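Local coordinates for putative carbohydrate metabolism domain-containing protein (Bacteroides vulgatus, PDB 3S30), which is of uncertain function but probably acts in carbohydrate metabolism, perhaps as a glycoside hydrolase, through a galactose-binding-like domain that holds a sodium ion, at residues A[120-125]-A[155-160]; A[227-232]-A[285-290]; A[246-251]-A[294-299]; A[277-282]-A[301-306]. All coordinates share one frame; numbering follows the deposited sequence. Where two conformers were deposited one is given.

Interaction 1: residues A[120-125]-A[155-160]; sequences YVLYEA and TSISPN
Instead of bonding directly, Y120 and S156 meet with a polar atom set against an aromatic rim: the hydroxyl OG of S156 lies at the edge of the Y120 ring, near its plane, 3.3 Å from CD2 of Y120. S156 has OG anti to its backbone N (chi1 -169°), and the same hydroxyl is hydrogen-bonded to OD1 of N151, so its polar need is met beside the ring. The backbones are joined through water. One molecule accepts from N of Y120 at 2.9 Å and donates to O of T155 at 2.8 Å, which fits strands that do not run side by side: their short axes approach to 7.0 Å and their directions differ by 65°. Away from the polar end the contact becomes aliphatic. The side chains of L122 and I157 slide past each other in opposite directions, and CD2 of L122 touches CG2 of I157 at 3.5 Å. V109, W134 and L167 also pack on L122, placing it in a buried layer, while N138 ND2 bonds to both O of Y120 and O of T155. A sodium ion lies about 8 Å from the I157 side chain, and E124 OE2 bonds N105, one of its ligands. The arrangement is that of two strands from separate antiparallel ladders, 117-124 and 155-158, crossing obliquely beside the metal site of a galactose-binding-like domain.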
loop_
_atom_site.group_PDB
_atom_site.type_symbol
_atom_site.label_atom_id
_atom_site.label_comp_id
_atom_site.label_asym_id
_atom_site.label_seq_id
_atom_site.Cartn_x
_atom_site.Cartn_y
_atom_site.Cartn_z
ATOM N N TYR A 120 -13.784 -2.184 4.429
ATOM C CA TYR A 120 -13.830 -1.866 2.987
ATOM C C TYR A 120 -12.694 -2.490 2.163
ATOM O O TYR A 120 -11.544 -2.550 2.606
ATOM C CB TYR A 120 -13.794 -0.358 2.745
ATOM C CG TYR A 120 -15.002 0.441 3.203
ATOM C CD1 TYR A 120 -16.306 -0.065 3.118
ATOM C CD2 TYR A 120 -14.835 1.736 3.687
ATOM C CE1 TYR A 120 -17.396 0.701 3.528
ATOM C CE2 TYR A 120 -15.912 2.503 4.084
ATOM C CZ TYR A 120 -17.179 1.989 4.014
ATOM O OH TYR A 120 -18.215 2.782 4.426
ATOM N N VAL A 121 -13.043 -2.973 0.969
ATOM C CA VAL A 121 -12.071 -3.305 -0.073
ATOM C C VAL A 121 -12.313 -2.291 -1.179
ATOM O O VAL A 121 -13.437 -2.157 -1.659
ATOM C CB VAL A 121 -12.240 -4.761 -0.623
ATOM C CG1 VAL A 121 -11.153 -5.075 -1.646
ATOM C CG2 VAL A 121 -12.194 -5.802 0.516
ATOM N N LEU A 122 -11.275 -1.549 -1.551
ATOM C CA LEU A 122 -11.400 -0.525 -2.575
ATOM C C LEU A 122 -11.122 -1.170 -3.925
ATOM O O LEU A 122 -10.266 -2.051 -4.035
ATOM C CB LEU A 122 -10.430 0.643 -2.353
ATOM C CG LEU A 122 -10.663 1.638 -1.210
ATOM C CD1 LEU A 122 -10.437 0.990 0.131
ATOM C CD2 LEU A 122 -9.751 2.858 -1.361
ATOM N N TYR A 123 -11.853 -0.727 -4.944
ATOM C CA TYR A 123 -11.615 -1.177 -6.303
ATOM C C TYR A 123 -11.745 -0.043 -7.323
ATOM O O TYR A 123 -12.371 0.974 -7.058
ATOM C CB TYR A 123 -12.564 -2.326 -6.645
ATOM C CG TYR A 123 -14.028 -1.986 -6.579
ATOM C CD1 TYR A 123 -14.734 -2.090 -5.381
ATOM C CD2 TYR A 123 -14.725 -1.583 -7.724
ATOM C CE1 TYR A 123 -16.094 -1.792 -5.319
ATOM C CE2 TYR A 123 -16.093 -1.287 -7.674
ATOM C CZ TYR A 123 -16.766 -1.399 -6.469
ATOM O OH TYR A 123 -18.105 -1.117 -6.402
ATOM N N GLU A 124 -11.150 -0.247 -8.492
ATOM C CA GLU A 124 -11.221 0.710 -9.601
ATOM C C GLU A 124 -11.616 -0.030 -10.878
ATOM O O GLU A 124 -10.895 -0.920 -11.330
ATOM C CB GLU A 124 -9.854 1.379 -9.795
ATOM C CG GLU A 124 -9.850 2.576 -10.771
ATOM C CD GLU A 124 -10.497 3.828 -10.195
ATOM O OE1 GLU A 124 -10.379 4.061 -8.970
ATOM O OE2 GLU A 124 -11.112 4.586 -10.970
ATOM N N ALA A 125 -12.760 0.343 -11.449
ATOM C CA ALA A 125 -13.262 -0.250 -12.695
ATOM C C ALA A 125 -13.376 0.824 -13.768
ATOM O O ALA A 125 -13.897 1.907 -13.505
ATOM C CB ALA A 125 -14.627 -0.904 -12.466
ATOM N N THR A 155 -7.437 1.087 6.891
ATOM C CA THR A 155 -7.645 1.447 5.500
ATOM C C THR A 155 -9.128 1.599 5.174
ATOM O O THR A 155 -9.917 0.663 5.334
ATOM C CB THR A 155 -7.010 0.394 4.598
ATOM O OG1 THR A 155 -5.622 0.296 4.929
ATOM C CG2 THR A 155 -7.157 0.763 3.134
ATOM N N SER A 156 -9.479 2.792 4.705
ATOM C CA SER A 156 -10.848 3.171 4.381
ATOM C C SER A 156 -10.807 4.286 3.344
ATOM O O SER A 156 -9.751 4.532 2.732
ATOM C CB SER A 156 -11.581 3.653 5.638
ATOM O OG SER A 156 -12.977 3.796 5.405
ATOM N N ILE A 157 -11.954 4.929 3.130
ATOM C CA ILE A 157 -12.043 6.129 2.290
ATOM C C ILE A 157 -12.709 7.264 3.060
ATOM O O ILE A 157 -13.446 7.040 4.018
ATOM C CB ILE A 157 -12.844 5.906 0.957
ATOM C CG1 ILE A 157 -14.317 5.537 1.226
ATOM C CG2 ILE A 157 -12.178 4.855 0.095
ATOM C CD1 ILE A 157 -15.188 5.557 -0.008
ATOM N N SER A 158 -12.449 8.483 2.610
ATOM C CA SER A 158 -13.043 9.684 3.185
ATOM C C SER A 158 -13.812 10.403 2.097
ATOM O O SER A 158 -13.376 10.399 0.954
ATOM C CB SER A 158 -11.937 10.601 3.734
ATOM O OG SER A 158 -12.363 11.953 3.773
ATOM N N PRO A 159 -14.943 11.047 2.448
ATOM C CA PRO A 159 -15.634 11.923 1.489
ATOM C C PRO A 159 -14.953 13.284 1.244
ATOM O O PRO A 159 -15.407 14.050 0.390
ATOM C CB PRO A 159 -17.006 12.137 2.141
ATOM C CG PRO A 159 -16.746 12.021 3.607
ATOM C CD PRO A 159 -15.598 11.050 3.770
ATOM N N ASN A 160 -13.888 13.586 1.984
ATOM C CA ASN A 160 -13.237 14.903 1.911
ATOM C C ASN A 160 -12.018 14.898 0.988
ATOM O O ASN A 160 -10.943 15.400 1.341
ATOM C CB ASN A 160 -12.861 15.367 3.318
ATOM C CG ASN A 160 -14.080 15.539 4.205
ATOM O OD1 ASN A 160 -15.108 16.075 3.768
ATOM N ND2 ASN A 160 -13.979 15.081 5.456
HETATM O O HOH W 1 -12.527 -0.139 6.125
#

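Interaction 2: residues A[227-232]-A[285-290]; sequences YKAGPE and THETSE
Y227 and T288 form an antiparallel hydrogen-bonded pair. N of Y227 donates to O of T288 at 3.0 Å, and N of T288 returns a bond to O of Y227 at 2.8 Å. A third bond comes from a side chain: OE2 of E287 accepts from N of A229 at 2.6 Å with an N-H...O angle of 153°, on the anti side of the carboxylate and 16° out of its plane. CG of E287 is anti to its carbonyl carbon (chi1 -62°), and the chain extends from there to take the carboxylate over to A229, where CB is also touched by OE2 at 3.3 Å. NZ of K228 stands 5.3 Å from OE2 of E287, too far for a contact, though its positive charge would probably favour the carboxylate. A water donates to O of Y227, giving that oxygen a second partner. Farther out, Y227 is held by its own ring: OH bonds to O of A325, and the ring meets that of F246. Y225 OH bonds to O of H286, and S338 OG takes N of G230. On the other segment, OG1 of T288 accepts from N of E290 at 3.0 Å. The result is an antiparallel bridge at the end of strand 218-228 whose partner, T288, also opens an ST turn as its chain rounds a corner before strand 291-297.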
loop_
_atom_site.group_PDB
_atom_site.type_symbol
_atom_site.label_atom_id
_atom_site.label_comp_id
_atom_site.label_asym_id
_atom_site.label_seq_id
_atom_site.Cartn_x
_atom_site.Cartn_y
_atom_site.Cartn_z
ATOM N N TYR A 227 -0.825 14.714 5.055
ATOM C CA TYR A 227 -0.268 13.860 6.098
ATOM C C TYR A 227 -0.145 14.595 7.400
ATOM O O TYR A 227 0.283 15.755 7.444
ATOM C CB TYR A 227 1.116 13.333 5.719
ATOM C CG TYR A 227 1.675 12.296 6.701
ATOM C CD1 TYR A 227 1.053 11.064 6.878
ATOM C CD2 TYR A 227 2.809 12.559 7.444
ATOM C CE1 TYR A 227 1.553 10.129 7.772
ATOM C CE2 TYR A 227 3.327 11.627 8.324
ATOM C CZ TYR A 227 2.704 10.412 8.478
ATOM O OH TYR A 227 3.232 9.497 9.358
ATOM N N LYS A 228 -0.525 13.899 8.459
ATOM C CA LYS A 228 -0.392 14.375 9.820
ATOM C C LYS A 228 0.063 13.152 10.646
ATOM O O LYS A 228 -0.614 12.130 10.669
ATOM C CB LYS A 228 -1.737 14.955 10.273
ATOM C CG LYS A 228 -1.932 15.193 11.768
ATOM C CD LYS A 228 -1.268 16.455 12.254
ATOM C CE LYS A 228 -1.853 16.907 13.593
ATOM N NZ LYS A 228 -1.269 18.209 14.027
ATOM N N ALA A 229 1.240 13.252 11.257
ATOM C CA ALA A 229 1.726 12.241 12.192
ATOM C C ALA A 229 0.835 12.173 13.451
ATOM O O ALA A 229 0.262 13.176 13.854
ATOM C CB ALA A 229 3.182 12.540 12.578
ATOM N N GLY A 230 0.693 10.978 14.029
ATOM C CA GLY A 230 0.022 10.810 15.314
ATOM C C GLY A 230 0.874 11.318 16.482
ATOM O O GLY A 230 2.095 11.500 16.341
ATOM N N PRO A 231 0.234 11.554 17.645
ATOM C CA PRO A 231 0.897 12.205 18.774
ATOM C C PRO A 231 1.831 11.287 19.567
ATOM O O PRO A 231 2.724 11.776 20.261
ATOM C CB PRO A 231 -0.273 12.680 19.645
ATOM C CG PRO A 231 -1.402 11.717 19.344
ATOM C CD PRO A 231 -1.180 11.220 17.934
ATOM N N GLU A 232 1.622 9.974 19.477
ATOM C CA GLU A 232 2.446 9.019 20.200
ATOM C C GLU A 232 2.974 7.937 19.261
ATOM O O GLU A 232 2.196 7.193 18.659
ATOM C CB GLU A 232 1.651 8.402 21.342
ATOM C CG GLU A 232 1.346 9.386 22.463
ATOM C CD GLU A 232 0.554 8.761 23.584
ATOM O OE1 GLU A 232 1.047 7.798 24.211
ATOM O OE2 GLU A 232 -0.567 9.238 23.848
ATOM N N THR A 285 8.519 13.872 2.420
ATOM C CA THR A 285 7.470 13.171 3.171
ATOM C C THR A 285 6.831 14.048 4.283
ATOM O O THR A 285 6.235 13.517 5.234
ATOM C CB THR A 285 8.086 11.886 3.766
ATOM O OG1 THR A 285 7.086 10.883 3.924
ATOM C CG2 THR A 285 8.778 12.142 5.086
ATOM N N HIS A 286 6.943 15.376 4.141
ATOM C CA HIS A 286 6.521 16.337 5.178
ATOM C C HIS A 286 5.016 16.332 5.483
ATOM O O HIS A 286 4.192 15.974 4.639
ATOM C CB HIS A 286 6.973 17.787 4.830
ATOM C CG HIS A 286 6.272 18.391 3.647
ATOM N ND1 HIS A 286 6.698 18.201 2.352
ATOM C CD2 HIS A 286 5.184 19.196 3.565
ATOM C CE1 HIS A 286 5.894 18.844 1.520
ATOM N NE2 HIS A 286 4.968 19.460 2.233
ATOM N N GLU A 287 4.679 16.764 6.696
ATOM C CA GLU A 287 3.284 16.925 7.115
ATOM C C GLU A 287 2.631 18.102 6.426
ATOM O O GLU A 287 3.264 19.142 6.206
ATOM C CB GLU A 287 3.188 17.161 8.629
ATOM C CG GLU A 287 3.697 16.020 9.476
ATOM C CD GLU A 287 3.407 16.229 10.941
ATOM O OE1 GLU A 287 4.075 17.071 11.580
ATOM O OE2 GLU A 287 2.500 15.553 11.456
ATOM N N THR A 288 1.345 17.955 6.124
ATOM C CA THR A 288 0.580 19.060 5.540
ATOM C C THR A 288 -0.917 18.767 5.525
ATOM O O THR A 288 -1.344 17.622 5.353
ATOM C CB THR A 288 1.065 19.394 4.098
ATOM O OG1 THR A 288 0.204 20.372 3.515
ATOM C CG2 THR A 288 1.065 18.158 3.214
ATOM N N SER A 289 -1.695 19.827 5.708
ATOM C CA SER A 289 -3.148 19.743 5.619
ATOM C C SER A 289 -3.660 20.268 4.270
ATOM O O SER A 289 -4.862 20.326 4.042
ATOM C CB SER A 289 -3.781 20.503 6.780
ATOM O OG SER A 289 -3.321 19.978 8.017
ATOM N N GLU A 290 -2.739 20.614 3.369
ATOM C CA GLU A 290 -3.051 21.032 2.000
ATOM C C GLU A 290 -2.739 19.896 1.015
ATOM O O GLU A 290 -1.673 19.289 1.095
ATOM C CB GLU A 290 -2.190 22.238 1.578
ATOM C CG GLU A 290 -2.283 23.470 2.470
ATOM C CD GLU A 290 -1.491 24.672 1.922
ATOM O OE1 GLU A 290 -1.525 24.923 0.693
ATOM O OE2 GLU A 290 -0.845 25.377 2.728
HETATM O O HOH W 2 -0.595 18.166 9.174
#

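Interaction 3: residues A[246-251]-A[294-299]; sequences FNIYAL and FELDFN
A250 and F298 make the tightest meeting here, with CB of A250 3.4 Å from CZ of F298. The methyl approaches the ring obliquely, while backbone atom C of L251 sits at the ring's edge, near its plane, 4.2 Å from CE2 of F298. A278, A280, P218 and L347 pack around the same ring. An alanine in place of F298 would probably open a gap beside A250 CB and deprive those neighbours of a shared filler. At the other end of the contact I248 and F294 reach toward each other tip to tip: CD1 of I248 lies over one face of the F294 ring, 4.0 Å from its centroid and 20° off the normal, a CH-pi contact. This is side-chain packing between facing layers of a beta sandwich, consistent with the jelly-roll fold of galactose-binding-like domains. Strand 247-254 bonds to 276-281 and 317-324, whereas 291-297 bonds to 218-228, and the touching parts run only 18° apart. Even the closest alpha carbons across them, those of A250 and F298, are 8.1 Å apart. I248 is spaced more widely than A250: its side chain crosses that of L296 at about a right angle, with CG2 of I248 3.9 Å from CD1 of L296. On the solvent side of residues 294-297, exposed E295 and D297 alternate with these inward residues, and E295 forms salt bridges with R293 and K220.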
loop_
_atom_site.group_PDB
_atom_site.type_symbol
_atom_site.label_atom_id
_atom_site.label_comp_id
_atom_site.label_asym_id
_atom_site.label_seq_id
_atom_site.Cartn_x
_atom_site.Cartn_y
_atom_site.Cartn_z
ATOM N N PHE A 246 5.477 8.655 6.598
ATOM C CA PHE A 246 4.705 7.764 5.754
ATOM C C PHE A 246 5.572 7.280 4.602
ATOM O O PHE A 246 6.676 7.774 4.405
ATOM C CB PHE A 246 3.460 8.483 5.225
ATOM C CG PHE A 246 3.740 9.572 4.192
ATOM C CD1 PHE A 246 3.770 9.273 2.838
ATOM C CD2 PHE A 246 3.904 10.894 4.578
ATOM C CE1 PHE A 246 3.991 10.272 1.882
ATOM C CE2 PHE A 246 4.121 11.896 3.631
ATOM C CZ PHE A 246 4.166 11.579 2.283
ATOM N N ASN A 247 5.068 6.329 3.826
ATOM C CA ASN A 247 5.805 5.879 2.649
ATOM C C ASN A 247 4.887 5.776 1.442
ATOM O O ASN A 247 3.715 5.467 1.567
ATOM C CB ASN A 247 6.540 4.548 2.913
ATOM C CG ASN A 247 7.733 4.329 1.964
ATOM O OD1 ASN A 247 7.990 5.136 1.078
ATOM N ND2 ASN A 247 8.440 3.225 2.143
ATOM N N ILE A 248 5.437 6.096 0.280
ATOM C CA ILE A 248 4.791 5.863 -1.003
ATOM C C ILE A 248 5.879 5.346 -1.937
ATOM O O ILE A 248 6.958 5.949 -2.045
ATOM C CB ILE A 248 4.180 7.162 -1.598
ATOM C CG1 ILE A 248 3.032 7.683 -0.724
ATOM C CG2 ILE A 248 3.666 6.939 -3.044
ATOM C CD1 ILE A 248 2.350 8.959 -1.313
ATOM N N TYR A 249 5.604 4.224 -2.594
ATOM C CA TYR A 249 6.477 3.721 -3.649
ATOM C C TYR A 249 5.745 2.793 -4.630
ATOM O O TYR A 249 4.592 2.401 -4.419
ATOM C CB TYR A 249 7.699 3.014 -3.054
ATOM C CG TYR A 249 7.413 1.730 -2.306
ATOM C CD1 TYR A 249 7.063 1.751 -0.963
ATOM C CD2 TYR A 249 7.532 0.490 -2.930
ATOM C CE1 TYR A 249 6.822 0.588 -0.266
ATOM C CE2 TYR A 249 7.277 -0.686 -2.238
ATOM C CZ TYR A 249 6.913 -0.626 -0.903
ATOM O OH TYR A 249 6.664 -1.779 -0.188
ATOM N N ALA A 250 6.437 2.456 -5.714
ATOM C CA ALA A 250 5.898 1.563 -6.725
ATOM C C ALA A 250 7.012 0.682 -7.247
ATOM O O ALA A 250 8.172 1.099 -7.300
ATOM C CB ALA A 250 5.259 2.352 -7.864
ATOM N N LEU A 251 6.642 -0.531 -7.639
ATOM C CA LEU A 251 7.589 -1.536 -8.082
ATOM C C LEU A 251 7.224 -1.989 -9.492
ATOM O O LEU A 251 6.046 -2.040 -9.851
ATOM C CB LEU A 251 7.540 -2.736 -7.131
ATOM C CG LEU A 251 7.759 -2.452 -5.641
ATOM C CD1 LEU A 251 7.369 -3.660 -4.803
ATOM C CD2 LEU A 251 9.200 -2.064 -5.370
ATOM N N PHE A 294 2.764 14.917 -5.623
ATOM C CA PHE A 294 4.008 14.169 -5.709
ATOM C C PHE A 294 4.184 13.635 -7.131
ATOM O O PHE A 294 3.213 13.451 -7.866
ATOM C CB PHE A 294 4.089 13.051 -4.645
ATOM C CG PHE A 294 2.957 12.029 -4.693
ATOM C CD1 PHE A 294 3.062 10.891 -5.482
ATOM C CD2 PHE A 294 1.820 12.185 -3.905
ATOM C CE1 PHE A 294 2.031 9.936 -5.521
ATOM C CE2 PHE A 294 0.777 11.237 -3.932
ATOM C CZ PHE A 294 0.890 10.110 -4.741
ATOM N N GLU A 295 5.440 13.445 -7.526
ATOM C CA GLU A 295 5.772 12.975 -8.866
ATOM C C GLU A 295 7.053 12.154 -8.789
ATOM O O GLU A 295 8.146 12.710 -8.852
ATOM C CB GLU A 295 5.931 14.158 -9.833
ATOM C CG GLU A 295 6.232 13.750 -11.288
ATOM C CD GLU A 295 6.423 14.942 -12.233
ATOM O OE1 GLU A 295 5.930 16.053 -11.931
ATOM O OE2 GLU A 295 7.071 14.759 -13.285
ATOM N N LEU A 296 6.907 10.836 -8.652
ATOM C CA LEU A 296 8.052 9.931 -8.461
ATOM C C LEU A 296 8.413 9.265 -9.782
ATOM O O LEU A 296 7.608 8.533 -10.345
ATOM C CB LEU A 296 7.717 8.867 -7.409
ATOM C CG LEU A 296 6.963 9.354 -6.156
ATOM C CD1 LEU A 296 6.696 8.196 -5.200
ATOM C CD2 LEU A 296 7.730 10.489 -5.452
ATOM N N ASP A 297 9.612 9.534 -10.291
ATOM C CA ASP A 297 10.081 8.905 -11.535
ATOM C C ASP A 297 10.542 7.478 -11.259
ATOM O O ASP A 297 11.248 7.217 -10.284
ATOM C CB ASP A 297 11.251 9.688 -12.153
ATOM C CG ASP A 297 10.833 11.046 -12.732
ATOM O OD1 ASP A 297 10.148 11.083 -13.782
ATOM O OD2 ASP A 297 11.233 12.083 -12.162
ATOM N N PHE A 298 10.148 6.551 -12.123
ATOM C CA PHE A 298 10.697 5.189 -12.078
ATOM C C PHE A 298 12.175 5.187 -12.468
ATOM O O PHE A 298 12.563 5.739 -13.497
ATOM C CB PHE A 298 9.897 4.230 -12.967
ATOM C CG PHE A 298 8.684 3.658 -12.294
ATOM C CD1 PHE A 298 7.512 4.409 -12.180
ATOM C CD2 PHE A 298 8.710 2.375 -11.749
ATOM C CE1 PHE A 298 6.388 3.884 -11.563
ATOM C CE2 PHE A 298 7.588 1.842 -11.119
ATOM C CZ PHE A 298 6.430 2.597 -11.024
ATOM N N ASN A 299 12.982 4.566 -11.612
ATOM C CA ASN A 299 14.416 4.417 -11.803
ATOM C C ASN A 299 14.738 3.029 -12.370
ATOM O O ASN A 299 14.813 2.052 -11.629
ATOM C CB ASN A 299 15.115 4.630 -10.450
ATOM C CG ASN A 299 16.618 4.820 -10.575
ATOM O OD1 ASN A 299 17.221 4.479 -11.599
ATOM N ND2 ASN A 299 17.236 5.369 -9.517
#

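Interaction 4: residues A[277-282]-A[301-306]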
loop_
_atom_site.group_PDB
_atom_site.type_symbol
_atom_site.label_atom_id
_atom_site.label_comp_id
_atom_site.label_asym_id
_atom_site.label_seq_id
_atom_site.Cartn_x
_atom_site.Cartn_y
_atom_site.Cartn_z
ATOM N N VAL A 277 13.204 -4.485 -11.635
ATOM C CA VAL A 277 13.551 -3.772 -12.873
ATOM C C VAL A 277 13.522 -2.247 -12.670
ATOM O O VAL A 277 14.472 -1.553 -13.027
ATOM C CB VAL A 277 12.621 -4.180 -14.035
ATOM C CG1 VAL A 277 13.026 -3.482 -15.328
ATOM C CG2 VAL A 277 12.634 -5.700 -14.225
ATOM N N ALA A 278 12.442 -1.731 -12.089
ATOM C CA ALA A 278 12.380 -0.312 -11.728
ATOM C C ALA A 278 11.605 -0.065 -10.430
ATOM O O ALA A 278 10.723 -0.833 -10.057
ATOM C CB ALA A 278 11.779 0.518 -12.877
ATOM N N ALA A 279 11.945 1.037 -9.769
ATOM C CA ALA A 279 11.346 1.414 -8.496
ATOM C C ALA A 279 11.186 2.931 -8.434
ATOM O O ALA A 279 12.082 3.683 -8.856
ATOM C CB ALA A 279 12.224 0.927 -7.319
ATOM N N ALA A 280 10.047 3.360 -7.893
ATOM C CA ALA A 280 9.765 4.772 -7.668
ATOM C C ALA A 280 9.499 4.969 -6.184
ATOM O O ALA A 280 8.567 4.377 -5.651
ATOM C CB ALA A 280 8.569 5.216 -8.499
ATOM N N VAL A 281 10.314 5.796 -5.526
ATOM C CA VAL A 281 10.270 5.958 -4.075
ATOM C C VAL A 281 10.176 7.428 -3.688
ATOM O O VAL A 281 10.978 8.246 -4.127
ATOM C CB VAL A 281 11.531 5.317 -3.399
ATOM C CG1 VAL A 281 11.443 5.377 -1.860
ATOM C CG2 VAL A 281 11.708 3.865 -3.863
ATOM N N ILE A 282 9.203 7.769 -2.847
ATOM C CA ILE A 282 9.061 9.163 -2.400
ATOM C C ILE A 282 10.189 9.545 -1.450
ATOM O O ILE A 282 10.647 8.733 -0.658
ATOM C CB ILE A 282 7.700 9.413 -1.730
ATOM C CG1 ILE A 282 7.390 10.915 -1.673
ATOM C CG2 ILE A 282 7.659 8.778 -0.344
ATOM C CD1 ILE A 282 5.911 11.235 -1.603
ATOM N N GLU A 301 17.548 2.665 -14.387
ATOM C CA GLU A 301 19.013 2.699 -14.464
ATOM C C GLU A 301 19.706 2.081 -13.241
ATOM O O GLU A 301 20.789 1.521 -13.366
ATOM C CB GLU A 301 19.472 4.148 -14.678
ATOM C CG GLU A 301 20.989 4.361 -14.699
ATOM C CD GLU A 301 21.566 4.769 -13.351
ATOM O OE1 GLU A 301 20.798 5.262 -12.489
ATOM O OE2 GLU A 301 22.794 4.612 -13.166
ATOM N N HIS A 302 19.078 2.165 -12.068
ATOM C CA HIS A 302 19.664 1.602 -10.845
ATOM C C HIS A 302 19.819 0.070 -10.895
ATOM O O HIS A 302 20.752 -0.477 -10.296
ATOM C CB HIS A 302 18.842 2.013 -9.614
ATOM C CG HIS A 302 19.272 1.342 -8.346
ATOM N ND1 HIS A 302 20.254 1.853 -7.526
ATOM C CD2 HIS A 302 18.864 0.188 -7.769
ATOM C CE1 HIS A 302 20.428 1.044 -6.496
ATOM N NE2 HIS A 302 19.597 0.024 -6.622
ATOM N N TYR A 303 18.911 -0.603 -11.606
ATOM C CA TYR A 303 18.870 -2.072 -11.644
ATOM C C TYR A 303 19.545 -2.694 -12.874
ATOM O O TYR A 303 19.956 -3.850 -12.831
ATOM C CB TYR A 303 17.422 -2.548 -11.531
ATOM C CG TYR A 303 16.758 -2.049 -10.268
ATOM C CD1 TYR A 303 16.916 -2.725 -9.069
ATOM C CD2 TYR A 303 16.009 -0.874 -10.270
ATOM C CE1 TYR A 303 16.322 -2.259 -7.904
ATOM C CE2 TYR A 303 15.411 -0.401 -9.119
ATOM C CZ TYR A 303 15.568 -1.097 -7.939
ATOM O OH TYR A 303 14.986 -0.621 -6.793
ATOM N N GLY A 304 19.657 -1.935 -13.962
ATOM C CA GLY A 304 20.444 -2.362 -15.116
ATOM C C GLY A 304 19.897 -3.594 -15.806
ATOM O O GLY A 304 20.654 -4.495 -16.174
ATOM N N LYS A 305 18.578 -3.625 -15.981
ATOM C CA LYS A 305 17.893 -4.742 -16.613
ATOM C C LYS A 305 17.562 -4.395 -18.050
ATOM O O LYS A 305 17.580 -3.229 -18.439
ATOM C CB LYS A 305 16.609 -5.093 -15.853
ATOM C CG LYS A 305 16.837 -5.676 -14.465
ATOM C CD LYS A 305 17.325 -7.115 -14.532
ATOM C CE LYS A 305 17.511 -7.715 -13.147
ATOM N NZ LYS A 305 18.171 -9.067 -13.198
ATOM N N THR A 306 17.277 -5.431 -18.831
ATOM C CA THR A 306 16.915 -5.304 -20.232
ATOM C C THR A 306 15.497 -5.841 -20.348
ATOM O O THR A 306 15.263 -7.012 -20.050
ATOM C CB THR A 306 17.877 -6.147 -21.130
ATOM O OG1 THR A 306 19.241 -5.793 -20.859
ATOM C CG2 THR A 306 17.580 -5.939 -22.616
#
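A classic beta bulge, in which V277 and A278 both face F252, marks the part of strand 276-281 on which Y303 and K305, from the loop after strand 291-297, pack. The bulge shows in the backbone of V277, whose psi of -49° is helical rather than extended. Its carbonyl oxygen lies 3.2 Å from CD2 of Y303, approaching the ring obliquely, and the ring also reaches A279: CE2 of Y303 is 3.9 Å from CB of A279, and OH of Y303 is 3.2 Å from the same methyl. Since CG of Y303 is anti to its carbonyl carbon (chi1 -58°), the ring starts beside its own backbone N, while CD2 of H302 lies over the centre of one ring face, 3.4 Å above the plane. The hydroxyl of Y303 finds its polar partner in O of Y271, and NE2 of H302 bonds to E272. An alanine in place of Y303 would remove ring and hydroxyl together and is likely to deprive O of Y271 of this donor, with the methyl of A279 left uncovered on that side. Beyond the ring the packing becomes aliphatic and thin: CB of K305 meets CG1 of V277 at 4.0 Å, the two side chains crossing at about a right angle. The lysine then bends at chi2 (-74°), and NZ bonds to O of E274. N299, whose OD1 accepts from N of H302, also pairs by its backbone with A279. Taken together, the geometry is that of a classic beta bulge near the start of an antiparallel strand, with a tyrosine from the loop that leads to helix 309-313 packed on it.

Following the chain from the N terminus, interaction 1 comes first and is complete by residue 160, closing the loop of 29 residues between its segments beside the sodium site. The other three are interlocked. Interaction 2 opens at 227, interaction 3 at 246 and interaction 4 at 277, and they close in the same order at 285-290, 294-299 and 301-306, so each pair crosses. Interactions 2 and 3 touch through F246, whereas A250 N to A280 O (2.9 Å, probably a hydrogen bond) joins interactions 3 and 4. Together they tie strands 218-228, 247-254, 276-281 and 291-297. Interactions 1 and 4 lie on opposite sides of the chain's centre, their own centres about 29 Å apart.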